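Side-chain contact in flavin-dependent monooxygenase, oxygenase subunit HsaA (Mycobacterium tuberculosis, PDB 3AFF), which probably catalyses the FMNH2-dependent ortho-hydroxylation of the steroid-derived phenol 3-HSA during cholesterol breakdown, as the oxygenase partner of the reductase HsaB: residues T51-Q56 and A66-A71. Numbering follows the deposited sequence.
Sequences TLLQPQ and ALFFEA
Leu52 and Leu53, in the loop after helix 38-47, both lean on the ring of Phe68 in helix 65-76, one at its edge, the other over a face. Leu52 comes in at the rim: its CB lies 3.9 Å from Phe68 CD1, close to the ring plane. Its branch CD1 reaches farther along the helix and meets Ala71 CB at 4.2 Å, three residues, just under a turn, beyond the phenylalanine. Leu53 instead lays its methyl CD1 over one face in a CH-pi contact, 3.5 Å from the centroid of the Phe68 ring and 17° off the normal. The methyl is shifted toward the root of the ring, coming within 3.3 Å of Phe68 CG. With chi1 at 177°, Phe68 swings its ring away from its own backbone N and out to the two leucines. The contact is buried and wholly apolar, and the loop backbone is held separately: a backbone hydrogen bond joins Leu52 to Cys63, and Leu53 O accepts one from Tyr229 OH. Both segments belong to the N-terminal, acyl-CoA dehydrogenase-type helical domain. Phe49 meets the Phe68 ring, helix 9-33 packs on Leu67 and Ala71, and helices 233-259 and 286-309 pack against Phe69.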
loop_
_atom_site.group_PDB
_atom_site.type_symbol
_atom_site.label_atom_id
_atom_site.label_comp_id
_atom_site.label_asym_id
_atom_site.label_seq_id
_atom_site.Cartn_x
_atom_site.Cartn_y
_atom_site.Cartn_z
ATOM N N THR A 51 -32.920 -18.481 37.715
ATOM C CA THR A 51 -31.983 -19.308 38.491
ATOM C C THR A 51 -30.612 -19.551 37.872
ATOM O O THR A 51 -29.688 -20.023 38.569
ATOM C CB THR A 51 -32.571 -20.715 38.869
ATOM O OG1 THR A 51 -32.623 -21.549 37.688
ATOM C CG2 THR A 51 -33.977 -20.551 39.472
ATOM N N LEU A 52 -30.455 -19.220 36.582
ATOM C CA LEU A 52 -29.310 -19.670 35.799
ATOM C C LEU A 52 -27.983 -19.308 36.408
ATOM O O LEU A 52 -27.090 -20.148 36.530
ATOM C CB LEU A 52 -29.371 -19.100 34.366
ATOM C CG LEU A 52 -30.267 -19.874 33.384
ATOM C CD1 LEU A 52 -30.620 -19.077 32.120
ATOM C CD2 LEU A 52 -29.718 -21.322 33.063
ATOM N N LEU A 53 -27.867 -18.038 36.800
ATOM C CA LEU A 53 -26.642 -17.495 37.365
ATOM C C LEU A 53 -26.705 -17.283 38.872
ATOM O O LEU A 53 -25.744 -16.822 39.477
ATOM C CB LEU A 53 -26.348 -16.158 36.666
ATOM C CG LEU A 53 -25.788 -16.284 35.238
ATOM C CD1 LEU A 53 -25.667 -14.861 34.684
ATOM C CD2 LEU A 53 -24.362 -16.882 35.338
ATOM N N GLN A 54 -27.834 -17.653 39.466
ATOM C CA GLN A 54 -28.045 -17.647 40.931
ATOM C C GLN A 54 -27.231 -18.764 41.653
ATOM O O GLN A 54 -27.048 -19.835 41.095
ATOM C CB GLN A 54 -29.522 -17.778 41.196
ATOM C CG GLN A 54 -29.892 -17.746 42.701
ATOM C CD GLN A 54 -31.366 -17.724 42.900
ATOM O OE1 GLN A 54 -32.112 -18.385 42.170
ATOM N NE2 GLN A 54 -31.826 -16.978 43.919
ATOM N N PRO A 55 -26.687 -18.501 42.852
ATOM C CA PRO A 55 -25.930 -19.556 43.538
ATOM C C PRO A 55 -26.746 -20.798 43.953
ATOM O O PRO A 55 -27.980 -20.747 44.157
ATOM C CB PRO A 55 -25.296 -18.821 44.737
ATOM C CG PRO A 55 -25.376 -17.355 44.328
ATOM C CD PRO A 55 -26.592 -17.210 43.567
ATOM N N GLN A 56 -26.050 -21.934 43.969
ATOM C CA GLN A 56 -26.661 -23.205 44.378
ATOM C C GLN A 56 -27.246 -23.163 45.812
ATOM O O GLN A 56 -28.316 -23.769 46.047
ATOM C CB GLN A 56 -25.753 -24.443 44.121
ATOM C CG GLN A 56 -24.671 -24.664 45.163
ATOM C CD GLN A 56 -25.199 -25.256 46.525
ATOM O OE1 GLN A 56 -26.300 -25.838 46.584
ATOM N NE2 GLN A 56 -24.396 -25.106 47.607
ATOM N N ALA A 66 -21.619 -18.517 29.386
ATOM C CA ALA A 66 -21.957 -18.523 27.968
ATOM C C ALA A 66 -23.360 -19.045 27.681
ATOM O O ALA A 66 -24.055 -18.590 26.745
ATOM C CB ALA A 66 -20.881 -19.264 27.189
ATOM N N LEU A 67 -23.837 -19.985 28.513
ATOM C CA LEU A 67 -25.200 -20.445 28.366
ATOM C C LEU A 67 -26.217 -19.420 28.763
ATOM O O LEU A 67 -27.309 -19.356 28.166
ATOM C CB LEU A 67 -25.444 -21.700 29.209
ATOM C CG LEU A 67 -24.629 -22.892 28.709
ATOM C CD1 LEU A 67 -24.910 -24.056 29.626
ATOM C CD2 LEU A 67 -24.960 -23.252 27.211
ATOM N N PHE A 68 -25.946 -18.682 29.833
ATOM C CA PHE A 68 -26.823 -17.578 30.188
ATOM C C PHE A 68 -26.940 -16.561 29.050
ATOM O O PHE A 68 -28.040 -16.155 28.722
ATOM C CB PHE A 68 -26.334 -16.850 31.465
ATOM C CG PHE A 68 -27.193 -15.657 31.810
ATOM C CD1 PHE A 68 -28.384 -15.825 32.532
ATOM C CD2 PHE A 68 -26.824 -14.369 31.390
ATOM C CE1 PHE A 68 -29.170 -14.741 32.840
ATOM C CE2 PHE A 68 -27.638 -13.279 31.679
ATOM C CZ PHE A 68 -28.785 -13.471 32.410
ATOM N N PHE A 69 -25.826 -16.134 28.454
ATOM C CA PHE A 69 -25.919 -15.158 27.320
ATOM C C PHE A 69 -26.631 -15.671 26.057
ATOM O O PHE A 69 -27.405 -14.932 25.427
ATOM C CB PHE A 69 -24.563 -14.475 27.033
ATOM C CG PHE A 69 -24.059 -13.675 28.196
ATOM C CD1 PHE A 69 -24.830 -12.636 28.725
ATOM C CD2 PHE A 69 -22.830 -13.974 28.809
ATOM C CE1 PHE A 69 -24.364 -11.886 29.846
ATOM C CE2 PHE A 69 -22.349 -13.242 29.903
ATOM C CZ PHE A 69 -23.104 -12.195 30.446
ATOM N N GLU A 70 -26.456 -16.971 25.757
ATOM C CA GLU A 70 -27.192 -17.645 24.683
ATOM C C GLU A 70 -28.703 -17.604 24.860
ATOM O O GLU A 70 -29.447 -17.301 23.937
ATOM C CB GLU A 70 -26.700 -19.129 24.550
ATOM C CG GLU A 70 -27.589 -20.010 23.693
ATOM C CD GLU A 70 -27.580 -19.579 22.211
ATOM O OE1 GLU A 70 -28.584 -19.924 21.480
ATOM O OE2 GLU A 70 -26.596 -18.856 21.818
ATOM N N ALA A 71 -29.153 -17.942 26.071
ATOM C CA ALA A 71 -30.518 -17.700 26.495
ATOM C C ALA A 71 -31.064 -16.305 26.204
ATOM O O ALA A 71 -32.202 -16.162 25.685
ATOM C CB ALA A 71 -30.629 -18.037 28.043
#